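Long-range contact in ferripyochelin binding protein (Pyrococcus horikoshii, PDB 1V3W), which probably works as a gamma-class carbonic anhydrase, a trimeric zinc enzyme that interconverts carbon dioxide and bicarbonate, and also binds calcium: residues S36-I50 with V58-T72. Sequence-based numbering, arbitrary orientation.
Sequences SVWPSAVLRGDIEQI and VQDNVSIHTSHGYPT. With CA (calcium ion), chain C; ZN (zinc ion), chain B; EDO (1,2-ethanediol), chain H.
L43 lies beside I64 on two parallel strands, consecutive rungs of the hexapeptide-repeat left-handed beta-helix. Inside the coil the packing is tight: L43 CD1 meets V58 CG1, L43 CG sits 4.1 Å from I64 CD1, and I50 CG2 closes on I64 CG2 at 3.7 Å. Between strands 42-45 and 63-65, V42 takes a bond from I64 N and gives one to V62 O.

The zinc site lies on the outer wall. H65 ND1 binds zinc at 2.2 Å; the other protein ligands are H87 of the same chain and H82 of the second subunit. Across the ring, H65 NE2 donates to D46 OD1 at 2.9 Å, almost exactly in the ring plane and on the syn lone pair, which fixes the ring's rotation. The R44 guanidinium lies over one face of H65, planes 32° apart, and its NH1 holds D46 OD2 in a salt bridge; D46 also pairs with H166 of the second subunit. Replacing R44 with an alanine would probably uncover that ring face and leave D46 OD2 without its salt-bridge mate, held less firmly against H65. NH2 of R44 also pairs with D60 of a neighbouring subunit.

At the corner the contact opens to solvent. I47 CG2 stands over the centre of the exposed H68 ring, a CH-pi contact. Beyond it, the bent E48 chain (chi2 -61°) brings OE2 to G69 N at 2.9 Å, the N-H arriving 42° above the carboxylate plane.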
loop_
_atom_site.group_PDB
_atom_site.type_symbol
_atom_site.label_atom_id
_atom_site.label_comp_id
_atom_site.label_asym_id
_atom_site.label_seq_id
_atom_site.Cartn_x
_atom_site.Cartn_y
_atom_site.Cartn_z
ATOM N N SER A 36 9.252 -1.671 -16.067
ATOM C CA SER A 36 9.091 -0.381 -15.424
ATOM C C SER A 36 8.697 -0.568 -13.967
ATOM O O SER A 36 7.899 -1.445 -13.631
ATOM C CB SER A 36 8.051 0.473 -16.167
ATOM O OG SER A 36 6.814 -0.199 -16.335
ATOM N N VAL A 37 9.293 0.249 -13.107
ATOM C CA VAL A 37 9.031 0.217 -11.675
ATOM C C VAL A 37 8.603 1.637 -11.333
ATOM O O VAL A 37 9.354 2.596 -11.531
ATOM C CB VAL A 37 10.295 -0.190 -10.890
ATOM C CG1 VAL A 37 10.009 -0.184 -9.398
ATOM C CG2 VAL A 37 10.742 -1.584 -11.324
ATOM N N TRP A 38 7.389 1.754 -10.811
ATOM C CA TRP A 38 6.795 3.048 -10.529
ATOM C C TRP A 38 6.976 3.619 -9.126
ATOM O O TRP A 38 7.452 2.936 -8.225
ATOM C CB TRP A 38 5.329 2.970 -10.966
ATOM C CG TRP A 38 5.270 2.615 -12.432
ATOM C CD1 TRP A 38 5.285 1.360 -12.981
ATOM C CD2 TRP A 38 5.377 3.534 -13.529
ATOM N NE1 TRP A 38 5.400 1.445 -14.353
ATOM C CE2 TRP A 38 5.446 2.759 -14.711
ATOM C CE3 TRP A 38 5.403 4.927 -13.624
ATOM C CZ2 TRP A 38 5.574 3.352 -15.978
ATOM C CZ3 TRP A 38 5.527 5.508 -14.881
ATOM C CH2 TRP A 38 5.601 4.719 -16.043
ATOM N N PRO A 39 6.619 4.901 -8.933
ATOM C CA PRO A 39 6.766 5.549 -7.628
ATOM C C PRO A 39 6.322 4.762 -6.408
ATOM O O PRO A 39 5.235 4.193 -6.385
ATOM C CB PRO A 39 5.954 6.831 -7.787
ATOM C CG PRO A 39 6.137 7.162 -9.227
ATOM C CD PRO A 39 5.979 5.816 -9.897
ATOM N N SER A 40 7.184 4.743 -5.397
ATOM C CA SER A 40 6.893 4.089 -4.126
ATOM C C SER A 40 6.832 2.565 -4.159
ATOM O O SER A 40 6.460 1.937 -3.167
ATOM C CB SER A 40 5.587 4.652 -3.552
ATOM O OG SER A 40 5.762 5.113 -2.221
ATOM N N ALA A 41 7.187 1.972 -5.293
ATOM C CA ALA A 41 7.212 0.518 -5.395
ATOM C C ALA A 41 8.500 0.066 -4.713
ATOM O O ALA A 41 9.505 0.777 -4.750
ATOM C CB ALA A 41 7.210 0.088 -6.853
ATOM N N VAL A 42 8.470 -1.104 -4.087
ATOM C CA VAL A 42 9.644 -1.632 -3.404
ATOM C C VAL A 42 9.942 -3.061 -3.834
ATOM O O VAL A 42 9.091 -3.939 -3.712
ATOM C CB VAL A 42 9.460 -1.629 -1.860
ATOM C CG1 VAL A 42 10.705 -2.197 -1.185
ATOM C CG2 VAL A 42 9.187 -0.210 -1.365
ATOM N N LEU A 43 11.144 -3.277 -4.361
ATOM C CA LEU A 43 11.584 -4.608 -4.765
ATOM C C LEU A 43 12.782 -4.889 -3.861
ATOM O O LEU A 43 13.893 -4.423 -4.115
ATOM C CB LEU A 43 11.996 -4.643 -6.244
ATOM C CG LEU A 43 10.855 -4.561 -7.265
ATOM C CD1 LEU A 43 10.240 -3.171 -7.241
ATOM C CD2 LEU A 43 11.382 -4.875 -8.653
ATOM N N ARG A 44 12.541 -5.636 -2.788
ATOM C CA ARG A 44 13.592 -5.937 -1.825
ATOM C C ARG A 44 14.201 -7.320 -2.032
ATOM O O ARG A 44 13.658 -8.327 -1.588
ATOM C CB ARG A 44 13.036 -5.783 -0.401
ATOM C CG ARG A 44 14.066 -5.949 0.712
ATOM C CD ARG A 44 13.747 -5.051 1.921
ATOM N NE ARG A 44 12.432 -5.306 2.506
ATOM C CZ ARG A 44 12.182 -6.226 3.436
ATOM N NH1 ARG A 44 13.159 -6.995 3.900
ATOM N NH2 ARG A 44 10.951 -6.371 3.910
ATOM N N GLY A 45 15.338 -7.355 -2.721
ATOM C CA GLY A 45 16.016 -8.615 -2.984
ATOM C C GLY A 45 17.094 -8.908 -1.959
ATOM O O GLY A 45 18.265 -9.070 -2.314
ATOM N N ASP A 46 16.705 -8.984 -0.689
ATOM C CA ASP A 46 17.664 -9.242 0.384
ATOM C C ASP A 46 17.705 -10.678 0.902
ATOM O O ASP A 46 18.508 -10.997 1.782
ATOM C CB ASP A 46 17.443 -8.261 1.547
ATOM C CG ASP A 46 16.025 -8.293 2.097
ATOM O OD1 ASP A 46 15.207 -9.120 1.639
ATOM O OD2 ASP A 46 15.732 -7.475 2.998
ATOM N N ILE A 47 16.839 -11.535 0.372
ATOM C CA ILE A 47 16.833 -12.945 0.746
ATOM C C ILE A 47 17.024 -13.699 -0.570
ATOM O O ILE A 47 18.158 -13.986 -0.954
ATOM C CB ILE A 47 15.512 -13.357 1.443
ATOM C CG1 ILE A 47 15.314 -12.519 2.715
ATOM C CG2 ILE A 47 15.554 -14.839 1.810
ATOM C CD1 ILE A 47 14.044 -12.841 3.486
ATOM N N GLU A 48 15.934 -14.004 -1.268
ATOM C CA GLU A 48 16.033 -14.683 -2.558
ATOM C C GLU A 48 15.940 -13.633 -3.665
ATOM O O GLU A 48 15.591 -12.479 -3.418
ATOM C CB GLU A 48 14.901 -15.700 -2.741
ATOM C CG GLU A 48 14.873 -16.851 -1.739
ATOM C CD GLU A 48 16.120 -17.713 -1.782
ATOM O OE1 GLU A 48 16.814 -17.717 -2.821
ATOM O OE2 GLU A 48 16.395 -18.402 -0.778
ATOM N N GLN A 49 16.244 -14.038 -4.890
ATOM C CA GLN A 49 16.197 -13.125 -6.022
ATOM C C GLN A 49 14.779 -12.752 -6.440
ATOM O O GLN A 49 13.831 -13.522 -6.258
ATOM C CB GLN A 49 16.906 -13.752 -7.227
ATOM C CG GLN A 49 16.944 -12.862 -8.468
ATOM C CD GLN A 49 17.638 -13.523 -9.650
ATOM O OE1 GLN A 49 17.026 -14.275 -10.413
ATOM N NE2 GLN A 49 18.928 -13.249 -9.800
ATOM N N ILE A 50 14.646 -11.546 -6.983
ATOM C CA ILE A 50 13.377 -11.075 -7.524
ATOM C C ILE A 50 13.701 -10.837 -8.989
ATOM O O ILE A 50 14.535 -9.991 -9.315
ATOM C CB ILE A 50 12.916 -9.750 -6.894
ATOM C CG1 ILE A 50 12.586 -9.972 -5.419
ATOM C CG2 ILE A 50 11.689 -9.220 -7.644
ATOM C CD1 ILE A 50 12.385 -8.689 -4.642
ATOM N N VAL A 58 5.745 -2.909 -12.546
ATOM C CA VAL A 58 5.511 -3.035 -11.109
ATOM C C VAL A 58 5.021 -1.649 -10.709
ATOM O O VAL A 58 5.811 -0.716 -10.577
ATOM C CB VAL A 58 6.821 -3.376 -10.373
ATOM C CG1 VAL A 58 6.553 -3.585 -8.898
ATOM C CG2 VAL A 58 7.445 -4.634 -10.983
ATOM N N GLN A 59 3.714 -1.526 -10.515
ATOM C CA GLN A 59 3.098 -0.241 -10.230
ATOM C C GLN A 59 3.310 0.420 -8.873
ATOM O O GLN A 59 3.965 -0.126 -7.983
ATOM C CB GLN A 59 1.615 -0.339 -10.595
ATOM C CG GLN A 59 1.446 -0.531 -12.108
ATOM C CD GLN A 59 0.030 -0.857 -12.539
ATOM O OE1 GLN A 59 -0.931 -0.605 -11.815
ATOM N NE2 GLN A 59 -0.103 -1.411 -13.741
ATOM N N ASP A 60 2.763 1.624 -8.741
ATOM C CA ASP A 60 2.919 2.434 -7.537
ATOM C C ASP A 60 2.530 1.742 -6.244
ATOM O O ASP A 60 1.506 1.071 -6.167
ATOM C CB ASP A 60 2.103 3.727 -7.657
ATOM C CG ASP A 60 2.010 4.230 -9.083
ATOM O OD1 ASP A 60 2.710 5.205 -9.431
ATOM O OD2 ASP A 60 1.233 3.638 -9.856
ATOM N N ASN A 61 3.358 1.940 -5.224
ATOM C CA ASN A 61 3.132 1.390 -3.892
ATOM C C ASN A 61 3.035 -0.124 -3.786
ATOM O O ASN A 61 2.487 -0.658 -2.820
ATOM C CB ASN A 61 1.909 2.063 -3.255
ATOM C CG ASN A 61 2.240 3.440 -2.713
ATOM O OD1 ASN A 61 3.204 3.593 -1.972
ATOM N ND2 ASN A 61 1.452 4.442 -3.080
ATOM N N VAL A 62 3.585 -0.809 -4.783
ATOM C CA VAL A 62 3.624 -2.267 -4.788
ATOM C C VAL A 62 4.841 -2.701 -3.974
ATOM O O VAL A 62 5.829 -1.975 -3.896
ATOM C CB VAL A 62 3.817 -2.814 -6.222
ATOM C CG1 VAL A 62 4.251 -4.281 -6.185
ATOM C CG2 VAL A 62 2.533 -2.676 -7.005
ATOM N N SER A 63 4.755 -3.864 -3.339
ATOM C CA SER A 63 5.897 -4.407 -2.617
ATOM C C SER A 63 6.148 -5.810 -3.155
ATOM O O SER A 63 5.204 -6.570 -3.391
ATOM C CB SER A 63 5.633 -4.511 -1.111
ATOM O OG SER A 63 5.486 -3.237 -0.522
ATOM N N ILE A 64 7.413 -6.138 -3.388
ATOM C CA ILE A 64 7.771 -7.476 -3.833
ATOM C C ILE A 64 8.883 -7.947 -2.912
ATOM O O ILE A 64 9.863 -7.235 -2.689
ATOM C CB ILE A 64 8.272 -7.513 -5.292
ATOM C CG1 ILE A 64 7.195 -6.957 -6.224
ATOM C CG2 ILE A 64 8.601 -8.957 -5.686
ATOM C CD1 ILE A 64 7.574 -6.987 -7.697
ATOM N N HIS A 65 8.704 -9.133 -2.345
ATOM C CA HIS A 65 9.695 -9.696 -1.446
ATOM C C HIS A 65 9.722 -11.205 -1.637
ATOM O O HIS A 65 9.024 -11.742 -2.500
ATOM C CB HIS A 65 9.351 -9.354 0.004
ATOM C CG HIS A 65 10.492 -9.544 0.953
ATOM N ND1 HIS A 65 10.329 -10.066 2.218
ATOM C CD2 HIS A 65 11.813 -9.280 0.820
ATOM C CE1 HIS A 65 11.504 -10.118 2.823
ATOM N NE2 HIS A 65 12.420 -9.647 1.996
ATOM N N THR A 66 10.527 -11.882 -0.827
ATOM C CA THR A 66 10.662 -13.330 -0.913
ATOM C C THR A 66 10.851 -13.926 0.473
ATOM O O THR A 66 10.973 -13.208 1.466
ATOM C CB THR A 66 11.898 -13.725 -1.742
ATOM O OG1 THR A 66 13.083 -13.344 -1.028
ATOM C CG2 THR A 66 11.884 -13.035 -3.104
ATOM N N SER A 67 10.873 -15.255 0.520
ATOM C CA SER A 67 11.092 -15.994 1.755
ATOM C C SER A 67 12.225 -16.958 1.434
ATOM O O SER A 67 12.475 -17.247 0.263
ATOM C CB SER A 67 9.833 -16.771 2.149
ATOM O OG SER A 67 9.351 -17.551 1.070
ATOM N N HIS A 68 12.924 -17.440 2.456
ATOM C CA HIS A 68 14.016 -18.374 2.220
ATOM C C HIS A 68 13.514 -19.576 1.427
ATOM O O HIS A 68 12.561 -20.246 1.832
ATOM C CB HIS A 68 14.634 -18.842 3.541
ATOM C CG HIS A 68 15.528 -17.827 4.185
ATOM N ND1 HIS A 68 15.056 -16.839 5.020
ATOM C CD2 HIS A 68 16.867 -17.643 4.101
ATOM C CE1 HIS A 68 16.067 -16.088 5.425
ATOM N NE2 HIS A 68 17.175 -16.555 4.881
ATOM N N GLY A 69 14.155 -19.834 0.292
ATOM C CA GLY A 69 13.764 -20.952 -0.547
ATOM C C GLY A 69 12.625 -20.635 -1.496
ATOM O O GLY A 69 12.194 -21.497 -2.264
ATOM N N TYR A 70 12.139 -19.397 -1.452
ATOM C CA TYR A 70 11.035 -18.984 -2.311
ATOM C C TYR A 70 11.300 -17.673 -3.033
ATOM O O TYR A 70 10.864 -16.609 -2.595
ATOM C CB TYR A 70 9.753 -18.861 -1.488
ATOM C CG TYR A 70 9.240 -20.189 -0.990
ATOM C CD1 TYR A 70 8.596 -21.073 -1.853
ATOM C CD2 TYR A 70 9.425 -20.575 0.336
ATOM C CE1 TYR A 70 8.149 -22.315 -1.409
ATOM C CE2 TYR A 70 8.983 -21.814 0.791
ATOM C CZ TYR A 70 8.347 -22.678 -0.087
ATOM O OH TYR A 70 7.910 -23.905 0.356
ATOM N N PRO A 71 12.030 -17.730 -4.149
ATOM C CA PRO A 71 12.307 -16.496 -4.883
ATOM C C PRO A 71 11.041 -16.030 -5.591
ATOM O O PRO A 71 10.064 -16.778 -5.691
ATOM C CB PRO A 71 13.399 -16.918 -5.860
ATOM C CG PRO A 71 13.048 -18.343 -6.147
ATOM C CD PRO A 71 12.703 -18.883 -4.778
ATOM N N THR A 72 11.040 -14.787 -6.056
ATOM C CA THR A 72 9.891 -14.282 -6.784
ATOM C C THR A 72 10.323 -14.175 -8.231
ATOM O O THR A 72 11.288 -13.482 -8.549
ATOM C CB THR A 72 9.441 -12.903 -6.276
ATOM O OG1 THR A 72 8.830 -13.048 -4.987
ATOM C CG2 THR A 72 8.433 -12.288 -7.239
HETATM CA CA CA C . 4.852 3.819 -0.435
HETATM ZN ZN ZN B . 8.452 -10.557 3.326
HETATM C C1 EDO H . 7.536 8.404 -2.397
HETATM O O1 EDO H . 8.130 7.132 -2.623
HETATM C C2 EDO H . 8.626 9.498 -2.321
HETATM O O2 EDO H . 9.933 8.935 -2.499
HETATM O O HOH W 1 14.459 -11.050 -1.401
HETATM O O HOH W 2 8.764 -10.453 5.123
#